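PDB 4GE1: biogenic amine-binding protein, which binds biogenic amines, probably including serotonin and norepinephrine, in the saliva of a blood-feeding insect, holding tryptamine inside a lipocalin barrel in this complex. Local coordinates for residues 86-94 / 105-113; 53-61 / 187-196. All coordinates share one frame; numbering follows the deposited sequence.

Overall arrangement
Both contacts draw on the antiparallel lipocalin barrel, one as part of its wall and the other across its outside. Contact 1 (86-94 / 105-113) is a hairpin whose inward side chains Y89, R106, V110 and Y112 line the tryptamine pocket. Contact 2 (53-61 / 187-196) lays the end of helix 181-189 and the C-terminal tail on strand 55-64, whose inward residue F60 also meets the ligand. Their centres lie about 14 Å apart, and both segments of contact 1 fall, in sequence, between those of contact 2. Two probable hydrogen bonds tie them, Y89 OH to E58 OE2 at 2.7 Å within the barrel and E105 OE2 to Y195 OH at 2.8 Å outside it.

Contact 1: residues 86-94 / 105-113. With TSS (2-(1H-indol-3-yl)ethanamine), chain E.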
loop_
_atom_site.group_PDB
_atom_site.type_symbol
_atom_site.label_atom_id
_atom_site.label_comp_id
_atom_site.label_asym_id
_atom_site.label_seq_id
_atom_site.Cartn_x
_atom_site.Cartn_y
_atom_site.Cartn_z
ATOM N N ASN A 86 0.055 -7.441 -16.180
ATOM C CA ASN A 86 1.033 -7.219 -15.121
ATOM C C ASN A 86 0.453 -6.593 -13.861
ATOM O O ASN A 86 -0.630 -6.008 -13.881
ATOM C CB ASN A 86 2.191 -6.360 -15.629
ATOM C CG ASN A 86 2.756 -6.867 -16.933
ATOM O OD1 ASN A 86 3.249 -7.993 -17.013
ATOM N ND2 ASN A 86 2.693 -6.035 -17.967
ATOM N N GLY A 87 1.195 -6.711 -12.767
ATOM C CA GLY A 87 0.796 -6.115 -11.507
ATOM C C GLY A 87 1.197 -4.657 -11.452
ATOM O O GLY A 87 2.001 -4.252 -10.608
ATOM N N LYS A 88 0.628 -3.864 -12.350
ATOM C CA LYS A 88 0.998 -2.459 -12.470
ATOM C C LYS A 88 -0.198 -1.617 -12.876
ATOM O O LYS A 88 -0.901 -1.938 -13.836
ATOM C CB LYS A 88 2.114 -2.301 -13.498
ATOM C CG LYS A 88 2.496 -0.862 -13.794
ATOM C CD LYS A 88 3.725 -0.817 -14.694
ATOM C CE LYS A 88 4.165 0.614 -14.964
ATOM N NZ LYS A 88 4.587 1.332 -13.720
ATOM N N TYR A 89 -0.429 -0.536 -12.145
ATOM C CA TYR A 89 -1.586 0.301 -12.414
ATOM C C TYR A 89 -1.410 1.701 -11.862
ATOM O O TYR A 89 -0.507 1.966 -11.070
ATOM C CB TYR A 89 -2.876 -0.338 -11.864
ATOM C CG TYR A 89 -2.932 -0.512 -10.355
ATOM C CD1 TYR A 89 -3.731 0.315 -9.568
ATOM C CD2 TYR A 89 -2.208 -1.513 -9.719
ATOM C CE1 TYR A 89 -3.790 0.164 -8.181
ATOM C CE2 TYR A 89 -2.262 -1.671 -8.329
ATOM C CZ TYR A 89 -3.057 -0.834 -7.573
ATOM O OH TYR A 89 -3.113 -0.991 -6.207
ATOM N N THR A 90 -2.277 2.597 -12.309
ATOM C CA THR A 90 -2.345 3.934 -11.762
ATOM C C THR A 90 -3.641 4.096 -10.969
ATOM O O THR A 90 -4.695 3.571 -11.341
ATOM C CB THR A 90 -2.291 4.987 -12.876
ATOM O OG1 THR A 90 -1.280 4.624 -13.823
ATOM C CG2 THR A 90 -1.966 6.353 -12.292
ATOM N N ALA A 91 -3.556 4.821 -9.868
ATOM C CA ALA A 91 -4.718 5.050 -9.031
ATOM C C ALA A 91 -4.791 6.520 -8.665
ATOM O O ALA A 91 -3.776 7.221 -8.641
ATOM C CB ALA A 91 -4.649 4.183 -7.783
ATOM N N LYS A 92 -6.005 6.998 -8.440
ATOM C CA LYS A 92 -6.207 8.283 -7.800
ATOM C C LYS A 92 -6.254 7.990 -6.300
ATOM O O LYS A 92 -7.053 7.164 -5.837
ATOM C CB LYS A 92 -7.515 8.920 -8.274
ATOM C CG LYS A 92 -7.849 10.259 -7.617
ATOM C CD LYS A 92 -6.662 11.210 -7.683
ATOM C CE LYS A 92 -7.105 12.649 -7.882
ATOM N NZ LYS A 92 -7.722 12.838 -9.221
ATOM N N ASN A 93 -5.373 8.624 -5.541
ATOM C CA ASN A 93 -5.374 8.415 -4.100
ATOM C C ASN A 93 -5.789 9.691 -3.390
ATOM O O ASN A 93 -5.258 10.773 -3.657
ATOM C CB ASN A 93 -4.024 7.887 -3.604
ATOM C CG ASN A 93 -3.994 7.676 -2.088
ATOM O OD1 ASN A 93 -3.670 8.586 -1.336
ATOM N ND2 ASN A 93 -4.325 6.471 -1.645
ATOM N N VAL A 94 -6.775 9.553 -2.513
ATOM C CA VAL A 94 -7.362 10.688 -1.826
ATOM C C VAL A 94 -7.093 10.590 -0.330
ATOM O O VAL A 94 -7.430 9.590 0.309
ATOM C CB VAL A 94 -8.882 10.742 -2.073
ATOM C CG1 VAL A 94 -9.464 12.056 -1.566
ATOM C CG2 VAL A 94 -9.178 10.566 -3.554
ATOM N N GLU A 105 -5.606 15.137 -2.738
ATOM C CA GLU A 105 -5.625 14.036 -3.702
ATOM C C GLU A 105 -4.364 14.035 -4.589
ATOM O O GLU A 105 -3.719 15.080 -4.805
ATOM C CB GLU A 105 -6.890 14.101 -4.576
ATOM C CG GLU A 105 -7.071 15.422 -5.347
ATOM C CD GLU A 105 -8.438 15.546 -6.035
ATOM O OE1 GLU A 105 -8.540 15.235 -7.243
ATOM O OE2 GLU A 105 -9.407 15.989 -5.377
ATOM N N ARG A 106 -4.019 12.862 -5.106
ATOM C CA ARG A 106 -2.829 12.717 -5.926
ATOM C C ARG A 106 -2.952 11.484 -6.801
ATOM O O ARG A 106 -3.815 10.622 -6.583
ATOM C CB ARG A 106 -1.623 12.537 -5.021
ATOM C CG ARG A 106 -1.739 11.290 -4.184
ATOM C CD ARG A 106 -0.862 11.334 -2.957
ATOM N NE ARG A 106 -1.349 10.394 -1.949
ATOM C CZ ARG A 106 -0.610 9.902 -0.962
ATOM N NH1 ARG A 106 0.664 10.257 -0.851
ATOM N NH2 ARG A 106 -1.142 9.052 -0.089
ATOM N N THR A 107 -2.069 11.399 -7.787
ATOM C CA THR A 107 -1.977 10.226 -8.639
ATOM C C THR A 107 -0.813 9.361 -8.167
ATOM O O THR A 107 0.281 9.869 -7.916
ATOM C CB THR A 107 -1.717 10.639 -10.089
ATOM O OG1 THR A 107 -2.671 11.635 -10.472
ATOM C CG2 THR A 107 -1.823 9.445 -11.020
ATOM N N LEU A 108 -1.050 8.060 -8.045
ATOM C CA LEU A 108 -0.006 7.129 -7.632
ATOM C C LEU A 108 0.199 6.041 -8.673
ATOM O O LEU A 108 -0.755 5.373 -9.087
ATOM C CB LEU A 108 -0.351 6.485 -6.286
ATOM C CG LEU A 108 -0.407 7.412 -5.073
ATOM C CD1 LEU A 108 -0.813 6.669 -3.809
ATOM C CD2 LEU A 108 0.933 8.055 -4.884
ATOM N N GLN A 109 1.445 5.867 -9.101
ATOM C CA GLN A 109 1.792 4.747 -9.968
ATOM C C GLN A 109 2.211 3.568 -9.097
ATOM O O GLN A 109 3.177 3.661 -8.333
ATOM C CB GLN A 109 2.918 5.147 -10.924
ATOM C CG GLN A 109 2.647 6.456 -11.659
ATOM C CD GLN A 109 3.759 6.840 -12.630
ATOM O OE1 GLN A 109 4.808 6.193 -12.688
ATOM N NE2 GLN A 109 3.526 7.894 -13.405
ATOM N N VAL A 110 1.478 2.463 -9.205
ATOM C CA VAL A 110 1.725 1.307 -8.357
ATOM C C VAL A 110 2.370 0.174 -9.144
ATOM O O VAL A 110 1.908 -0.182 -10.234
ATOM C CB VAL A 110 0.413 0.791 -7.712
ATOM C CG1 VAL A 110 0.710 -0.289 -6.683
ATOM C CG2 VAL A 110 -0.379 1.939 -7.075
ATOM N N SER A 111 3.434 -0.404 -8.598
ATOM C CA SER A 111 4.100 -1.515 -9.275
ATOM C C SER A 111 4.374 -2.663 -8.321
ATOM O O SER A 111 5.245 -2.561 -7.457
ATOM C CB SER A 111 5.429 -1.054 -9.897
ATOM O OG SER A 111 5.297 0.211 -10.516
ATOM N N TYR A 112 3.637 -3.755 -8.475
ATOM C CA TYR A 112 3.895 -4.938 -7.664
ATOM C C TYR A 112 5.068 -5.746 -8.210
ATOM O O TYR A 112 5.015 -6.315 -9.303
ATOM C CB TYR A 112 2.629 -5.785 -7.447
ATOM C CG TYR A 112 1.793 -5.237 -6.312
ATOM C CD1 TYR A 112 0.732 -4.378 -6.559
ATOM C CD2 TYR A 112 2.104 -5.531 -4.989
ATOM C CE1 TYR A 112 -0.024 -3.851 -5.520
ATOM C CE2 TYR A 112 1.354 -5.006 -3.937
ATOM C CZ TYR A 112 0.290 -4.168 -4.211
ATOM O OH TYR A 112 -0.456 -3.630 -3.185
ATOM N N ILE A 113 6.137 -5.751 -7.424
ATOM C CA ILE A 113 7.366 -6.452 -7.740
ATOM C C ILE A 113 7.189 -7.964 -7.623
ATOM O O ILE A 113 7.731 -8.724 -8.436
ATOM C CB ILE A 113 8.480 -5.979 -6.796
ATOM C CG1 ILE A 113 8.769 -4.498 -7.039
ATOM C CG2 ILE A 113 9.729 -6.820 -6.966
ATOM C CD1 ILE A 113 9.700 -3.881 -6.020
HETATM N N1 TSS E . -1.628 4.453 1.102
HETATM C CA TSS E . -0.661 5.136 0.277
HETATM C CB TSS E . 0.617 4.414 -0.013
HETATM C CG TSS E . 0.550 2.935 -0.229
HETATM C CD1 TSS E . 1.038 1.953 0.622
HETATM N NE1 TSS E . 0.806 0.741 0.077
HETATM C CE2 TSS E . 0.154 0.897 -1.128
HETATM C CD2 TSS E . -0.012 2.242 -1.344
HETATM C CZ2 TSS E . -0.323 -0.048 -2.077
HETATM C CH2 TSS E . -0.950 0.390 -3.240
HETATM C CZ3 TSS E . -1.118 1.759 -3.461
HETATM C CE3 TSS E . -0.655 2.688 -2.522
#
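Y89 and V110, paired in the antiparallel hairpin of strands 88-96 and 102-115, point the same way into the barrel. CB of V110 sits over one face of the Y89 ring, 3.9 Å from its centroid and offset toward the rim, a CH-pi contact. Both valine branches touch ring and ligand alike; the closest approaches are CG1 to Y89 CE2 and CG2 to CZ3 of the tryptamine indole, each 3.7 Å.

Further along, N93 and R106 also run side by side. With chi1 at 62°, CG of R106 stands between the backbone N and the carbonyl carbon, and the extended chain beyond it brings the guanidinium alongside the asparagine. NH2 and NE of R106 both donate to OD1 of N93, at 2.9 and 3.0 Å. OD1 lies in the guanidinium plane, yet both donors come from the same face of the amide, the two planes being 59° apart. L108 CD1 packs 3.4 Å from N93 CB, obliquely.

On the outer face a salt bridge joins K92 NZ to E105 OE1 at 3.2 Å, while E105 OE2 hydrogen-bonds the Y195 hydroxyl.

The hairpin exemplifies alternating faces, one lining a pocket, one outside. Bonds at both ends, OD1 from R106 and ND2 to S75 and D73, together fix N93's amide. As D73 OD2 also bonds tryptamine, N93 links R106 to that carboxylate and probably steadies it.

Contact 2: residues 53-61 / 187-196; sequences DGKIKEVFS and LLKQSFPNYE. With TSS (2-(1H-indol-3-yl)ethanamine), chain E.
K57 reaches from strand 55-64 into the bend that follows helix 181-189, and its ammonium group is the centre of the contact. CG stands anti to the backbone N (chi1 -177°) and the rest of the chain is extended, which carries NZ straight out from the barrel wall. There NZ donates to OE2 of E196 at 2.9 Å, in a salt bridge that meets the oxygen nearly along its C-O axis. A second bond, 3.1 Å from NZ to the backbone O of L188, comes from above the carbonyl plane, and a weak one goes to O of L187. The carbonyl O of Q190 lies 2.7 Å from NZ as well, and the edge of the F192 ring borders the same nitrogen.

The carboxylate of E196 is shared. While OE2 serves K57, OE1 accepts the backbone N-H of F192 at 3.1 Å, from well above the carboxylate plane, so the glutamate closes the tail 192-196 back on itself.

L188 adds the apolar part. Its CD1 touches V59 CG2 at 4.1 Å, and the other branch of the valine, CG1, lies 4.0 Å from CB of L187. K57 and V59 thus face the helix, whereas F60, the next residue after V59, turns its ring to the pocket, and N1 of tryptamine sits over the ring centre, 3.2 Å from F60 CD2.

One lysine therefore joins the barrel, the helix and the C-terminal tail, an example of a buried amine gathering carbonyls and a carboxylate. The carbonyls at the helix's C-terminal end, together with E196, would be expected to stabilise a positive charge on this ammonium and to compensate the cost of removing it from water.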
loop_
_atom_site.group_PDB
_atom_site.type_symbol
_atom_site.label_atom_id
_atom_site.label_comp_id
_atom_site.label_asym_id
_atom_site.label_seq_id
_atom_site.Cartn_x
_atom_site.Cartn_y
_atom_site.Cartn_z
ATOM N N ASP A 53 -18.474 -4.201 -11.255
ATOM C CA ASP A 53 -18.428 -3.049 -12.148
ATOM C C ASP A 53 -16.989 -2.750 -12.575
ATOM O O ASP A 53 -16.751 -1.858 -13.384
ATOM C CB ASP A 53 -19.041 -1.818 -11.479
ATOM C CG ASP A 53 -18.321 -1.428 -10.197
ATOM O OD1 ASP A 53 -17.261 -2.025 -9.897
ATOM O OD2 ASP A 53 -18.808 -0.520 -9.489
ATOM N N GLY A 54 -16.037 -3.488 -12.010
ATOM C CA GLY A 54 -14.637 -3.336 -12.361
ATOM C C GLY A 54 -13.881 -2.286 -11.559
ATOM O O GLY A 54 -12.737 -1.959 -11.876
ATOM N N LYS A 55 -14.515 -1.752 -10.521
ATOM C CA LYS A 55 -13.863 -0.776 -9.654
ATOM C C LYS A 55 -12.976 -1.453 -8.611
ATOM O O LYS A 55 -13.350 -2.467 -8.017
ATOM C CB LYS A 55 -14.901 0.114 -8.961
ATOM C CG LYS A 55 -15.695 1.015 -9.906
ATOM C CD LYS A 55 -16.686 1.886 -9.138
ATOM C CE LYS A 55 -17.370 2.900 -10.054
ATOM N NZ LYS A 55 -18.849 2.687 -10.181
ATOM N N ILE A 56 -11.791 -0.894 -8.395
ATOM C CA ILE A 56 -10.950 -1.329 -7.283
ATOM C C ILE A 56 -10.874 -0.209 -6.258
ATOM O O ILE A 56 -10.698 0.955 -6.608
ATOM C CB ILE A 56 -9.539 -1.765 -7.747
ATOM C CG1 ILE A 56 -9.623 -3.051 -8.573
ATOM C CG2 ILE A 56 -8.621 -1.994 -6.556
ATOM C CD1 ILE A 56 -9.892 -2.812 -10.021
ATOM N N LYS A 57 -11.026 -0.557 -4.989
ATOM C CA LYS A 57 -11.083 0.445 -3.939
ATOM C C LYS A 57 -10.195 -0.014 -2.808
ATOM O O LYS A 57 -10.272 -1.168 -2.407
ATOM C CB LYS A 57 -12.525 0.605 -3.449
ATOM C CG LYS A 57 -12.716 1.679 -2.388
ATOM C CD LYS A 57 -14.195 2.033 -2.279
ATOM C CE LYS A 57 -14.447 3.156 -1.296
ATOM N NZ LYS A 57 -15.910 3.471 -1.248
ATOM N N GLU A 58 -9.332 0.872 -2.309
ATOM C CA GLU A 58 -8.378 0.478 -1.276
ATOM C C GLU A 58 -8.327 1.522 -0.169
ATOM O O GLU A 58 -8.003 2.681 -0.420
ATOM C CB GLU A 58 -6.983 0.276 -1.874
ATOM C CG GLU A 58 -6.969 -0.469 -3.205
ATOM C CD GLU A 58 -5.558 -0.727 -3.716
ATOM O OE1 GLU A 58 -4.845 -1.556 -3.110
ATOM O OE2 GLU A 58 -5.167 -0.097 -4.723
ATOM N N VAL A 59 -8.663 1.104 1.047
ATOM C CA VAL A 59 -8.772 2.036 2.159
ATOM C C VAL A 59 -7.674 1.798 3.180
ATOM O O VAL A 59 -7.519 0.679 3.677
ATOM C CB VAL A 59 -10.142 1.935 2.848
ATOM C CG1 VAL A 59 -10.180 2.832 4.073
ATOM C CG2 VAL A 59 -11.254 2.316 1.876
ATOM N N PHE A 60 -6.915 2.852 3.480
ATOM C CA PHE A 60 -5.754 2.744 4.365
ATOM C C PHE A 60 -5.993 3.395 5.730
ATOM O O PHE A 60 -6.518 4.503 5.818
ATOM C CB PHE A 60 -4.519 3.391 3.722
ATOM C CG PHE A 60 -4.089 2.751 2.415
ATOM C CD1 PHE A 60 -4.712 3.086 1.226
ATOM C CD2 PHE A 60 -3.032 1.852 2.377
ATOM C CE1 PHE A 60 -4.310 2.514 0.023
ATOM C CE2 PHE A 60 -2.623 1.271 1.172
ATOM C CZ PHE A 60 -3.261 1.602 0.002
ATOM N N SER A 61 -5.610 2.684 6.785
ATOM C CA SER A 61 -5.519 3.256 8.120
ATOM C C SER A 61 -4.036 3.386 8.502
ATOM O O SER A 61 -3.330 2.386 8.628
ATOM C CB SER A 61 -6.263 2.364 9.126
ATOM O OG SER A 61 -5.887 2.645 10.461
ATOM N N LEU A 187 -15.487 3.206 5.471
ATOM C CA LEU A 187 -15.112 3.973 4.286
ATOM C C LEU A 187 -15.175 3.113 3.023
ATOM O O LEU A 187 -15.517 3.596 1.940
ATOM C CB LEU A 187 -13.732 4.629 4.458
ATOM C CG LEU A 187 -13.689 5.816 5.429
ATOM C CD1 LEU A 187 -12.299 6.398 5.536
ATOM C CD2 LEU A 187 -14.676 6.889 5.000
ATOM N N LEU A 188 -14.870 1.830 3.168
ATOM C CA LEU A 188 -14.916 0.923 2.034
ATOM C C LEU A 188 -16.328 0.850 1.449
ATOM O O LEU A 188 -16.502 0.756 0.229
ATOM C CB LEU A 188 -14.441 -0.471 2.440
ATOM C CG LEU A 188 -14.257 -1.465 1.292
ATOM C CD1 LEU A 188 -12.884 -1.298 0.656
ATOM C CD2 LEU A 188 -14.442 -2.889 1.792
ATOM N N LYS A 189 -17.332 0.900 2.317
ATOM C CA LYS A 189 -18.717 0.791 1.866
ATOM C C LYS A 189 -19.323 2.154 1.496
ATOM O O LYS A 189 -20.269 2.231 0.716
ATOM C CB LYS A 189 -19.571 0.061 2.908
ATOM C CG LYS A 189 -20.971 -0.284 2.421
ATOM C CD LYS A 189 -21.496 -1.558 3.067
ATOM C CE LYS A 189 -21.565 -1.434 4.582
ATOM N NZ LYS A 189 -22.158 -2.651 5.208
ATOM N N GLN A 190 -18.751 3.221 2.045
ATOM C CA GLN A 190 -19.199 4.589 1.783
ATOM C C GLN A 190 -19.108 4.985 0.309
ATOM O O GLN A 190 -18.169 4.597 -0.390
ATOM C CB GLN A 190 -18.360 5.560 2.613
ATOM C CG GLN A 190 -18.831 7.001 2.578
ATOM C CD GLN A 190 -18.470 7.736 3.852
ATOM O OE1 GLN A 190 -18.678 7.219 4.952
ATOM N NE2 GLN A 190 -17.910 8.937 3.714
ATOM N N SER A 191 -20.073 5.777 -0.156
ATOM C CA SER A 191 -20.060 6.248 -1.540
ATOM C C SER A 191 -19.179 7.485 -1.725
ATOM O O SER A 191 -19.207 8.396 -0.904
ATOM C CB SER A 191 -21.479 6.549 -2.037
ATOM O OG SER A 191 -21.439 7.027 -3.373
ATOM N N PHE A 192 -18.403 7.509 -2.806
ATOM C CA PHE A 192 -17.600 8.678 -3.164
ATOM C C PHE A 192 -17.826 9.018 -4.629
ATOM O O PHE A 192 -17.001 8.682 -5.478
ATOM C CB PHE A 192 -16.105 8.410 -2.939
ATOM C CG PHE A 192 -15.730 8.213 -1.502
ATOM C CD1 PHE A 192 -15.273 9.276 -0.741
ATOM C CD2 PHE A 192 -15.815 6.961 -0.913
ATOM C CE1 PHE A 192 -14.916 9.094 0.585
ATOM C CE2 PHE A 192 -15.463 6.775 0.415
ATOM C CZ PHE A 192 -15.019 7.843 1.162
ATOM N N PRO A 193 -18.946 9.683 -4.935
ATOM C CA PRO A 193 -19.310 9.914 -6.338
ATOM C C PRO A 193 -18.283 10.730 -7.126
ATOM O O PRO A 193 -18.289 10.673 -8.355
ATOM C CB PRO A 193 -20.642 10.673 -6.244
ATOM C CG PRO A 193 -20.710 11.194 -4.846
ATOM C CD PRO A 193 -19.950 10.222 -4.002
ATOM N N ASN A 194 -17.424 11.474 -6.440
ATOM C CA ASN A 194 -16.462 12.332 -7.127
ATOM C C ASN A 194 -15.222 11.595 -7.625
ATOM O O ASN A 194 -14.439 12.143 -8.402
ATOM C CB ASN A 194 -16.054 13.505 -6.236
ATOM C CG ASN A 194 -17.155 14.531 -6.089
ATOM O OD1 ASN A 194 -18.109 14.552 -6.871
ATOM N ND2 ASN A 194 -17.028 15.395 -5.090
ATOM N N TYR A 195 -15.047 10.358 -7.172
ATOM C CA TYR A 195 -13.873 9.559 -7.527
ATOM C C TYR A 195 -14.299 8.204 -8.078
ATOM O O TYR A 195 -13.526 7.522 -8.752
ATOM C CB TYR A 195 -12.948 9.389 -6.311
ATOM C CG TYR A 195 -12.521 10.718 -5.732
ATOM C CD1 TYR A 195 -11.500 11.461 -6.322
ATOM C CD2 TYR A 195 -13.156 11.246 -4.613
ATOM C CE1 TYR A 195 -11.119 12.688 -5.810
ATOM C CE2 TYR A 195 -12.780 12.475 -4.091
ATOM C CZ TYR A 195 -11.762 13.191 -4.693
ATOM O OH TYR A 195 -11.386 14.411 -4.176
ATOM N N GLU A 196 -15.538 7.823 -7.789
ATOM C CA GLU A 196 -16.076 6.552 -8.260
ATOM C C GLU A 196 -16.751 6.724 -9.609
ATOM O O GLU A 196 -17.873 6.267 -9.822
ATOM C CB GLU A 196 -17.034 5.945 -7.231
ATOM C CG GLU A 196 -16.293 5.375 -6.030
ATOM C CD GLU A 196 -17.205 4.934 -4.906
ATOM O OE1 GLU A 196 -18.421 5.235 -4.964
ATOM O OE2 GLU A 196 -16.688 4.290 -3.962
HETATM N N1 TSS E . -1.628 4.453 1.102
HETATM C CA TSS E . -0.661 5.136 0.277
HETATM C CB TSS E . 0.617 4.414 -0.013
HETATM C CG TSS E . 0.550 2.935 -0.229
HETATM C CD1 TSS E . 1.038 1.953 0.622
HETATM N NE1 TSS E . 0.806 0.741 0.077
HETATM C CE2 TSS E . 0.154 0.897 -1.128
HETATM C CD2 TSS E . -0.012 2.242 -1.344
HETATM C CZ2 TSS E . -0.323 -0.048 -2.077
HETATM C CH2 TSS E . -0.950 0.390 -3.240
HETATM C CZ3 TSS E . -1.118 1.759 -3.461
HETATM C CE3 TSS E . -0.655 2.688 -2.522
#